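Local coordinates for F-actin-capping protein subunit alpha (Dictyostelium discoideum, PDB 4AKR) that binds the fast-growing barbed ends of actin filaments independently of calcium and blocks subunit exchange there without severing the filament, at residues A[88-92]-A[93-97]; A[38-41]-A[42-45]; A[25-28]-A[29-33]. All coordinates share one frame; numbering follows the deposited sequence.

Overall arrangement
From the N terminus, contact 3 comes first, at the C-terminal end of helix 23-31, the second helix of the chain. Contact 2 follows in the connection that leaves this helix and turns into helix 44-55. Contact 1 comes last and closes the hairpin of strands 86-91 and 96-102, in the four-stranded antiparallel sheet. The three are local and lie in series; none nests in or crosses another. Contacts 1 and 2 meet where Ile-93 packs on Ala-44 and Gly-45, so the hairpin turn touches the start of helix 44-55. The centres of contacts 2 and 3 lie about 13 Å apart. Together they run from the N-terminal helices to the small sheet.

Contact 1. Residues A[88-92]-A[93-97]; sequences ITYDH and IKQEV
Asp-91 and Lys-94 meet across the turn between strands 86-91 and 96-102. CG of Asp-91 lies opposite its backbone N (chi1 -173°), which sets the carboxylate over the turn. Its CB lies 3.5 Å from Glu-96 O. At the tip, OD1 takes two backbone N-H groups. Lys-94 N binds Asp-91 OD1 at 2.9 Å and 164°, from above the carboxylate plane. Ile-93 N binds the same oxygen weakly. OD2 is modelled 3.0 Å from Lys-94 CD, a contact too short to be relied on. Lys-94 bends at its last two torsions, and its NZ stays 4.7 Å from Asp-91 OD2, too far for a salt bridge.

The backbone forms a beta hairpin with a G1 bulge: Gln-95, at positive phi (61°), and Glu-96 both face Asp-91. Asp-91 N bonds to Glu-96 O at 2.8 Å, and Glu-96 N returns a bond to Asp-91 O. Gln-95 N adds a weak one. On the other face, Tyr-90 OH reaches Gln-95 CA at 3.4 Å. Val-97 CG1 rests on Ile-88 CG2 at 3.7 Å. Val-59 of strand 58-61 packs on Tyr-90 and Val-97, while the side chain of His-92 packs on Arg-49 and Thr-53 of helix 44-55.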
ATOM      1  N   ILE A  88     -14.909 -27.004  12.236  1.00 21.89           N
ATOM      2  CA  ILE A  88     -15.103 -26.693  10.829  1.00 20.67           C
ATOM      3  C   ILE A  88     -13.936 -27.174   9.983  1.00 20.54           C
ATOM      4  O   ILE A  88     -12.777 -26.862  10.274  1.00 20.13           O
ATOM      5  CB  ILE A  88     -15.258 -25.175  10.642  1.00 19.48           C
ATOM      6  CG1 ILE A  88     -16.439 -24.678  11.473  1.00 18.62           C
ATOM      7  CG2 ILE A  88     -15.456 -24.846   9.184  1.00 19.13           C
ATOM      8  CD1 ILE A  88     -16.547 -23.163  11.547  1.00 19.89           C
ATOM      9  N   THR A  89     -14.245 -27.961   8.958  1.00 19.82           N
ATOM     10  CA  THR A  89     -13.231 -28.447   8.031  1.00 20.05           C
ATOM     11  C   THR A  89     -13.253 -27.414   6.907  1.00 19.48           C
ATOM     12  O   THR A  89     -14.330 -27.036   6.422  1.00 18.77           O
ATOM     13  CB  THR A  89     -13.577 -29.856   7.493  1.00 21.40           C
ATOM     14  OG1 THR A  89     -13.713 -30.758   8.599  1.00 22.45           O
ATOM     15  CG2 THR A  89     -12.462 -30.374   6.574  1.00 20.35           C
ATOM     16  N   TYR A  90     -12.067 -26.970   6.498  1.00 17.92           N
ATOM     17  CA  TYR A  90     -11.929 -25.922   5.486  1.00 19.63           C
ATOM     18  C   TYR A  90     -10.927 -26.222   4.366  1.00 19.38           C
ATOM     19  O   TYR A  90      -9.843 -26.738   4.616  1.00 20.33           O
ATOM     20  CB  TYR A  90     -11.506 -24.634   6.206  1.00 18.44           C
ATOM     21  CG  TYR A  90     -11.453 -23.380   5.370  1.00 18.68           C
ATOM     22  CD1 TYR A  90     -12.626 -22.756   4.943  1.00 18.96           C
ATOM     23  CD2 TYR A  90     -10.239 -22.760   5.092  1.00 17.67           C
ATOM     24  CE1 TYR A  90     -12.593 -21.540   4.278  1.00 18.95           C
ATOM     25  CE2 TYR A  90     -10.192 -21.542   4.428  1.00 19.65           C
ATOM     26  CZ  TYR A  90     -11.374 -20.936   4.028  1.00 19.53           C
ATOM     27  OH  TYR A  90     -11.340 -19.717   3.400  1.00 21.05           O
ATOM     28  N   ASP A  91     -11.291 -25.891   3.133  1.00 19.97           N
ATOM     29  CA  ASP A  91     -10.384 -26.100   2.010  1.00 21.57           C
ATOM     30  C   ASP A  91      -9.699 -24.776   1.730  1.00 21.78           C
ATOM     31  O   ASP A  91     -10.306 -23.879   1.145  1.00 20.77           O
ATOM     32  CB  ASP A  91     -11.137 -26.526   0.756  1.00 24.72           C
ATOM     33  CG  ASP A  91     -10.196 -26.910  -0.376  1.00 29.35           C
ATOM     34  OD1 ASP A  91      -9.294 -26.103  -0.704  1.00 30.27           O
ATOM     35  OD2 ASP A  91     -10.352 -28.018  -0.935  1.00 30.85           O
ATOM     36  N   HIS A  92      -8.437 -24.656   2.136  1.00 20.57           N
ATOM     37  CA  HIS A  92      -7.685 -23.416   1.950  1.00 21.45           C
ATOM     38  C   HIS A  92      -7.458 -22.958   0.519  1.00 21.13           C
ATOM     39  O   HIS A  92      -7.312 -21.766   0.263  1.00 22.37           O
ATOM     40  CB  HIS A  92      -6.327 -23.509   2.653  1.00 20.06           C
ATOM     41  CG  HIS A  92      -6.408 -23.354   4.137  1.00 19.85           C
ATOM     42  ND1 HIS A  92      -6.269 -24.413   5.005  1.00 20.25           N
ATOM     43  CD2 HIS A  92      -6.623 -22.262   4.905  1.00 19.78           C
ATOM     44  CE1 HIS A  92      -6.391 -23.980   6.247  1.00 19.93           C
ATOM     45  NE2 HIS A  92      -6.607 -22.677   6.214  1.00 21.06           N
ATOM     46  N   ILE A  93      -7.414 -23.890  -0.418  1.00 21.41           N
ATOM     47  CA  ILE A  93      -7.182 -23.507  -1.797  1.00 22.42           C
ATOM     48  C   ILE A  93      -8.439 -22.991  -2.480  1.00 23.09           C
ATOM     49  O   ILE A  93      -8.383 -22.033  -3.249  1.00 23.28           O
ATOM     50  CB  ILE A  93      -6.595 -24.684  -2.597  1.00 22.39           C
ATOM     51  CG1 ILE A  93      -5.206 -25.017  -2.044  1.00 23.03           C
ATOM     52  CG2 ILE A  93      -6.518 -24.327  -4.068  1.00 21.59           C
ATOM     53  CD1 ILE A  93      -4.526 -26.174  -2.711  1.00 24.73           C
ATOM     54  N   LYS A  94      -9.573 -23.616  -2.193  1.00 23.73           N
ATOM     55  CA  LYS A  94     -10.833 -23.206  -2.795  1.00 25.66           C
ATOM     56  C   LYS A  94     -11.474 -22.145  -1.919  1.00 26.02           C
ATOM     57  O   LYS A  94     -12.428 -21.491  -2.329  1.00 25.23           O
ATOM     58  CB  LYS A  94     -11.787 -24.392  -2.897  1.00 27.94           C
ATOM     59  CG  LYS A  94     -11.125 -25.713  -3.229  1.00 31.17           C
ATOM     60  CD  LYS A  94     -12.122 -26.849  -3.057  1.00 32.64           C
ATOM     61  CE  LYS A  94     -12.898 -27.100  -4.325  1.00 33.83           C
ATOM     62  NZ  LYS A  94     -12.011 -27.752  -5.331  1.00 36.93           N
ATOM     63  N   GLN A  95     -10.949 -22.003  -0.706  1.00 26.86           N
ATOM     64  CA  GLN A  95     -11.455 -21.037   0.267  1.00 27.72           C
ATOM     65  C   GLN A  95     -12.912 -21.312   0.633  1.00 28.71           C
ATOM     66  O   GLN A  95     -13.736 -20.402   0.689  1.00 30.02           O
ATOM     67  CB  GLN A  95     -11.283 -19.617  -0.276  1.00 26.87           C
ATOM     68  CG  GLN A  95      -9.832 -19.149  -0.223  1.00 27.95           C
ATOM     69  CD  GLN A  95      -9.528 -17.998  -1.167  1.00 29.97           C
ATOM     70  OE1 GLN A  95      -9.344 -18.195  -2.376  1.00 28.63           O
ATOM     71  NE2 GLN A  95      -9.476 -16.785  -0.621  1.00 30.09           N
ATOM     72  N   GLU A  96     -13.223 -22.578   0.893  1.00 28.37           N
ATOM     73  CA  GLU A  96     -14.582 -22.952   1.248  1.00 30.03           C
ATOM     74  C   GLU A  96     -14.638 -24.059   2.297  1.00 28.06           C
ATOM     75  O   GLU A  96     -13.753 -24.914   2.373  1.00 27.01           O
ATOM     76  CB  GLU A  96     -15.349 -23.380  -0.008  1.00 33.01           C
ATOM     77  CG  GLU A  96     -14.860 -24.676  -0.634  1.00 37.71           C
ATOM     78  CD  GLU A  96     -15.441 -24.918  -2.021  1.00 40.89           C
ATOM     79  OE1 GLU A  96     -16.054 -23.984  -2.588  1.00 43.19           O
ATOM     80  OE2 GLU A  96     -15.276 -26.039  -2.550  1.00 41.91           O
ATOM     81  N   VAL A  97     -15.686 -24.019   3.111  1.00 28.25           N
ATOM     82  CA  VAL A  97     -15.905 -25.005   4.166  1.00 27.49           C
ATOM     83  C   VAL A  97     -16.359 -26.313   3.541  1.00 26.94           C
ATOM     84  O   VAL A  97     -17.267 -26.328   2.717  1.00 25.62           O
ATOM     85  CB  VAL A  97     -16.991 -24.520   5.153  1.00 27.62           C
ATOM     86  CG1 VAL A  97     -17.382 -25.646   6.100  1.00 26.85           C
ATOM     87  CG2 VAL A  97     -16.475 -23.320   5.938  1.00 26.91           C
TER

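Contact 2. Residues A[38-41]-A[42-45]; sequences SLLN and ASAG
The flat carbonyl group of Leu-40 is met at its oxygen by Ala-44, whose N lies 34° out of the carbonyl plane. Ala-44 N donates to Leu-40 O at 3.3 Å and 153°. The Ala-44 methyl comes up to the same oxygen, with CB 3.4 Å from Leu-40 O. That oxygen is therefore met by one N-H and one methyl group.

This bond closes an alpha turn of five residues and leads the chain into helix 44-55. Ser-38 to Asn-41 form a type I beta turn, in which Asn-41 N bonds to Ser-38 O at 3.0 Å. The two turns overlap in Leu-40 and Asn-41 on the way into the helix.

The side-chain contact is between Ser-43 and Leu-40. Ser-43 OG sits between its own backbone N and carbonyl carbon (chi1 58°). This turns it back over the start of the Leu-40 side chain. It lies 3.5 Å from Leu-40 CA, 3.6 Å from Leu-40 CB and 3.7 Å from Leu-40 CG. The Leu-40 side chain also packs on Val-8 and Ala-11 of helix 4-16 and on Leu-34. Ser-43 O in turn accepts from Thr-47 OG1.

Ser-43 OG is buried here against carbon and has no polar partner in the model. Its burial probably costs some solvation, and the directional hold between the two segments comes from the single backbone bond.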
ATOM      1  N   SER A  38       2.194 -26.263 -12.599  1.00 43.85           N
ATOM      2  CA  SER A  38       2.659 -27.288 -11.676  1.00 42.43           C
ATOM      3  C   SER A  38       3.746 -26.772 -10.744  1.00 42.06           C
ATOM      4  O   SER A  38       4.045 -27.400  -9.731  1.00 41.10           O
ATOM      5  CB  SER A  38       3.186 -28.496 -12.453  1.00 41.50           C
ATOM      6  OG  SER A  38       4.380 -28.170 -13.140  1.00 41.87           O
ATOM      7  N   LEU A  39       4.335 -25.630 -11.088  1.00 42.60           N
ATOM      8  CA  LEU A  39       5.395 -25.039 -10.271  1.00 42.82           C
ATOM      9  C   LEU A  39       5.011 -24.846  -8.805  1.00 42.75           C
ATOM     10  O   LEU A  39       5.844 -25.011  -7.917  1.00 42.15           O
ATOM     11  CB  LEU A  39       5.827 -23.689 -10.854  1.00 42.96           C
ATOM     12  CG  LEU A  39       6.651 -23.720 -12.141  1.00 44.31           C
ATOM     13  CD1 LEU A  39       6.877 -22.302 -12.650  1.00 44.54           C
ATOM     14  CD2 LEU A  39       7.976 -24.412 -11.867  1.00 45.03           C
ATOM     15  N   LEU A  40       3.756 -24.489  -8.551  1.00 42.80           N
ATOM     16  CA  LEU A  40       3.306 -24.266  -7.181  1.00 45.28           C
ATOM     17  C   LEU A  40       2.372 -25.365  -6.698  1.00 46.07           C
ATOM     18  O   LEU A  40       1.547 -25.144  -5.806  1.00 46.40           O
ATOM     19  CB  LEU A  40       2.588 -22.918  -7.072  1.00 44.72           C
ATOM     20  CG  LEU A  40       3.429 -21.643  -7.025  1.00 45.94           C
ATOM     21  CD1 LEU A  40       4.481 -21.640  -8.134  1.00 45.78           C
ATOM     22  CD2 LEU A  40       2.491 -20.444  -7.145  1.00 45.29           C
ATOM     23  N   ASN A  41       2.505 -26.550  -7.286  1.00 45.54           N
ATOM     24  CA  ASN A  41       1.655 -27.667  -6.916  1.00 44.27           C
ATOM     25  C   ASN A  41       2.193 -28.404  -5.705  1.00 41.87           C
ATOM     26  O   ASN A  41       1.851 -29.556  -5.475  1.00 42.94           O
ATOM     27  CB  ASN A  41       1.513 -28.625  -8.100  1.00 46.47           C
ATOM     28  CG  ASN A  41       0.070 -28.768  -8.560  1.00 49.29           C
ATOM     29  OD1 ASN A  41      -0.666 -27.779  -8.654  1.00 50.69           O
ATOM     30  ND2 ASN A  41      -0.341 -30.001  -8.854  1.00 49.37           N
ATOM     31  N   ALA A  42       3.029 -27.729  -4.925  1.00 39.33           N
ATOM     32  CA  ALA A  42       3.609 -28.330  -3.736  1.00 36.45           C
ATOM     33  C   ALA A  42       3.724 -27.300  -2.623  1.00 35.33           C
ATOM     34  O   ALA A  42       3.961 -27.647  -1.463  1.00 34.85           O
ATOM     35  CB  ALA A  42       4.982 -28.895  -4.066  1.00 36.10           C
ATOM     36  N   SER A  43       3.529 -26.035  -2.982  1.00 33.29           N
ATOM     37  CA  SER A  43       3.638 -24.930  -2.032  1.00 32.68           C
ATOM     38  C   SER A  43       2.293 -24.282  -1.692  1.00 31.13           C
ATOM     39  O   SER A  43       2.124 -23.703  -0.612  1.00 29.00           O
ATOM     40  CB  SER A  43       4.576 -23.864  -2.608  1.00 31.93           C
ATOM     41  OG  SER A  43       4.080 -23.411  -3.859  1.00 30.20           O
ATOM     42  N   ALA A  44       1.349 -24.383  -2.626  1.00 29.70           N
ATOM     43  CA  ALA A  44       0.022 -23.798  -2.476  1.00 28.96           C
ATOM     44  C   ALA A  44      -0.623 -23.955  -1.098  1.00 28.48           C
ATOM     45  O   ALA A  44      -0.730 -22.984  -0.354  1.00 29.29           O
ATOM     46  CB  ALA A  44      -0.899 -24.348  -3.545  1.00 26.77           C
ATOM     47  N   GLY A  45      -1.058 -25.170  -0.771  1.00 27.78           N
ATOM     48  CA  GLY A  45      -1.698 -25.422   0.510  1.00 26.80           C
ATOM     49  C   GLY A  45      -1.164 -24.607   1.674  1.00 26.31           C
ATOM     50  O   GLY A  45      -1.908 -23.893   2.353  1.00 25.93           O
TER

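Contact 3. Residues A[25-28]-A[29-33]; sequences EVVS and DVRAL
The last turns of helix 23-31 and the first residues beyond its end make up this contact. Val-30 N bonds to Val-26 O at 3.0 Å and 169°, and Arg-31 N to Val-27 O at 3.1 Å. Asp-29 N and Ala-32 N make the matching bonds to Glu-25 O and Ser-28 O, so four successive helical bonds join the two segments. At the end of the helix, Leu-33 N bonds to Val-30 O at 2.7 Å.

Val-30 lies close over the preceding turn. Its CG2 is 3.1 Å from Val-26 O and 4.1 Å from Val-26 CG1, where the two valines cross at a slant. Arg-31 lies alongside Val-27, pointing the same way. Its chain is extended from CG to NE (chi2 -174°, chi3 176°), which brings NE to 3.7 Å from Val-27 CG1. Its NH1 then forms a salt bridge with Glu-37.

Asp-29 folds back on the helix. Its OD2 is 3.1 Å from Glu-25 O, and both are acceptors. An acidic side chain of the other subunit is also close to OD2, so the carboxylate may take up a proton more readily than usual. A glycine in place of Asp-29 would probably open a gap beside Glu-25 O and leave an apolar side chain of the other subunit without its packing partner.

Val-27 and Val-30 pack on Leu-15 of helix 4-16, and Val-30 also on Ala-11 and Phe-14. Val-26, Asp-29 and Ala-32 pack on apolar side chains of the other subunit, consistent with helix 23-31 being packed between helix 4-16 and that chain.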
ATOM      1  N   GLU A  25      -8.177 -12.175  -7.071  1.00 17.79           N
ATOM      2  CA  GLU A  25      -7.753 -11.395  -8.231  1.00 20.31           C
ATOM      3  C   GLU A  25      -6.241 -11.547  -8.375  1.00 21.35           C
ATOM      4  O   GLU A  25      -5.714 -11.631  -9.481  1.00 22.69           O
ATOM      5  CB  GLU A  25      -8.102  -9.907  -8.081  1.00 23.14           C
ATOM      6  CG  GLU A  25      -9.550  -9.530  -8.381  1.00 26.07           C
ATOM      7  CD  GLU A  25     -10.500  -9.868  -7.258  1.00 30.60           C
ATOM      8  OE1 GLU A  25     -10.046  -9.925  -6.097  1.00 34.96           O
ATOM      9  OE2 GLU A  25     -11.708 -10.056  -7.527  1.00 32.63           O
ATOM     10  N   VAL A  26      -5.544 -11.590  -7.242  1.00 22.51           N
ATOM     11  CA  VAL A  26      -4.098 -11.757  -7.247  1.00 19.90           C
ATOM     12  C   VAL A  26      -3.719 -13.196  -7.626  1.00 20.35           C
ATOM     13  O   VAL A  26      -2.747 -13.409  -8.350  1.00 20.29           O
ATOM     14  CB  VAL A  26      -3.496 -11.396  -5.864  1.00 19.62           C
ATOM     15  CG1 VAL A  26      -2.007 -11.734  -5.822  1.00 17.14           C
ATOM     16  CG2 VAL A  26      -3.706  -9.905  -5.582  1.00 18.24           C
ATOM     17  N   VAL A  27      -4.478 -14.181  -7.147  1.00 19.30           N
ATOM     18  CA  VAL A  27      -4.174 -15.573  -7.488  1.00 20.03           C
ATOM     19  C   VAL A  27      -4.277 -15.777  -9.004  1.00 20.89           C
ATOM     20  O   VAL A  27      -3.525 -16.558  -9.579  1.00 20.89           O
ATOM     21  CB  VAL A  27      -5.128 -16.579  -6.770  1.00 19.06           C
ATOM     22  CG1 VAL A  27      -4.847 -17.991  -7.235  1.00 17.71           C
ATOM     23  CG2 VAL A  27      -4.942 -16.506  -5.267  1.00 17.77           C
ATOM     24  N   SER A  28      -5.206 -15.073  -9.648  1.00 22.33           N
ATOM     25  CA  SER A  28      -5.381 -15.182 -11.092  1.00 23.06           C
ATOM     26  C   SER A  28      -4.208 -14.585 -11.833  1.00 23.79           C
ATOM     27  O   SER A  28      -3.697 -15.183 -12.774  1.00 24.46           O
ATOM     28  CB  SER A  28      -6.656 -14.472 -11.551  1.00 24.73           C
ATOM     29  OG  SER A  28      -7.809 -15.216 -11.204  1.00 28.52           O
ATOM     30  N   ASP A  29      -3.791 -13.393 -11.422  1.00 24.15           N
ATOM     31  CA  ASP A  29      -2.665 -12.743 -12.074  1.00 24.09           C
ATOM     32  C   ASP A  29      -1.425 -13.625 -11.975  1.00 23.98           C
ATOM     33  O   ASP A  29      -0.712 -13.817 -12.956  1.00 25.53           O
ATOM     34  CB  ASP A  29      -2.373 -11.382 -11.430  1.00 25.05           C
ATOM     35  CG  ASP A  29      -3.514 -10.390 -11.598  1.00 24.52           C
ATOM     36  OD1 ASP A  29      -4.196 -10.413 -12.642  1.00 23.08           O
ATOM     37  OD2 ASP A  29      -3.715  -9.569 -10.681  1.00 27.35           O
ATOM     38  N   VAL A  30      -1.171 -14.165 -10.788  1.00 22.55           N
ATOM     39  CA  VAL A  30      -0.006 -15.016 -10.584  1.00 24.19           C
ATOM     40  C   VAL A  30      -0.028 -16.268 -11.466  1.00 25.43           C
ATOM     41  O   VAL A  30       0.913 -16.516 -12.231  1.00 26.01           O
ATOM     42  CB  VAL A  30       0.120 -15.436  -9.110  1.00 23.19           C
ATOM     43  CG1 VAL A  30       1.322 -16.344  -8.928  1.00 24.56           C
ATOM     44  CG2 VAL A  30       0.279 -14.202  -8.241  1.00 25.10           C
ATOM     45  N   ARG A  31      -1.096 -17.051 -11.366  1.00 25.26           N
ATOM     46  CA  ARG A  31      -1.214 -18.260 -12.169  1.00 26.61           C
ATOM     47  C   ARG A  31      -0.977 -17.979 -13.653  1.00 26.71           C
ATOM     48  O   ARG A  31      -0.474 -18.836 -14.383  1.00 26.71           O
ATOM     49  CB  ARG A  31      -2.597 -18.901 -11.978  1.00 26.74           C
ATOM     50  CG  ARG A  31      -2.793 -19.553 -10.611  1.00 30.44           C
ATOM     51  CD  ARG A  31      -4.118 -20.310 -10.506  1.00 32.31           C
ATOM     52  NE  ARG A  31      -4.262 -21.002  -9.222  1.00 35.84           N
ATOM     53  CZ  ARG A  31      -3.516 -22.032  -8.827  1.00 38.22           C
ATOM     54  NH1 ARG A  31      -2.561 -22.505  -9.617  1.00 40.87           N
ATOM     55  NH2 ARG A  31      -3.725 -22.600  -7.645  1.00 38.67           N
ATOM     56  N   ALA A  32      -1.328 -16.779 -14.101  1.00 25.07           N
ATOM     57  CA  ALA A  32      -1.156 -16.437 -15.505  1.00 24.81           C
ATOM     58  C   ALA A  32       0.268 -16.010 -15.828  1.00 24.65           C
ATOM     59  O   ALA A  32       0.605 -15.764 -16.986  1.00 27.27           O
ATOM     60  CB  ALA A  32      -2.134 -15.343 -15.897  1.00 23.73           C
ATOM     61  N   LEU A  33       1.109 -15.930 -14.808  1.00 24.91           N
ATOM     62  CA  LEU A  33       2.487 -15.522 -15.016  1.00 25.36           C
ATOM     63  C   LEU A  33       3.431 -16.688 -14.824  1.00 25.83           C
ATOM     64  O   LEU A  33       4.604 -16.609 -15.176  1.00 25.87           O
ATOM     65  CB  LEU A  33       2.842 -14.385 -14.060  1.00 25.38           C
ATOM     66  CG  LEU A  33       1.911 -13.175 -14.206  1.00 25.57           C
ATOM     67  CD1 LEU A  33       2.290 -12.107 -13.196  1.00 25.60           C
ATOM     68  CD2 LEU A  33       1.993 -12.637 -15.629  1.00 24.26           C
TER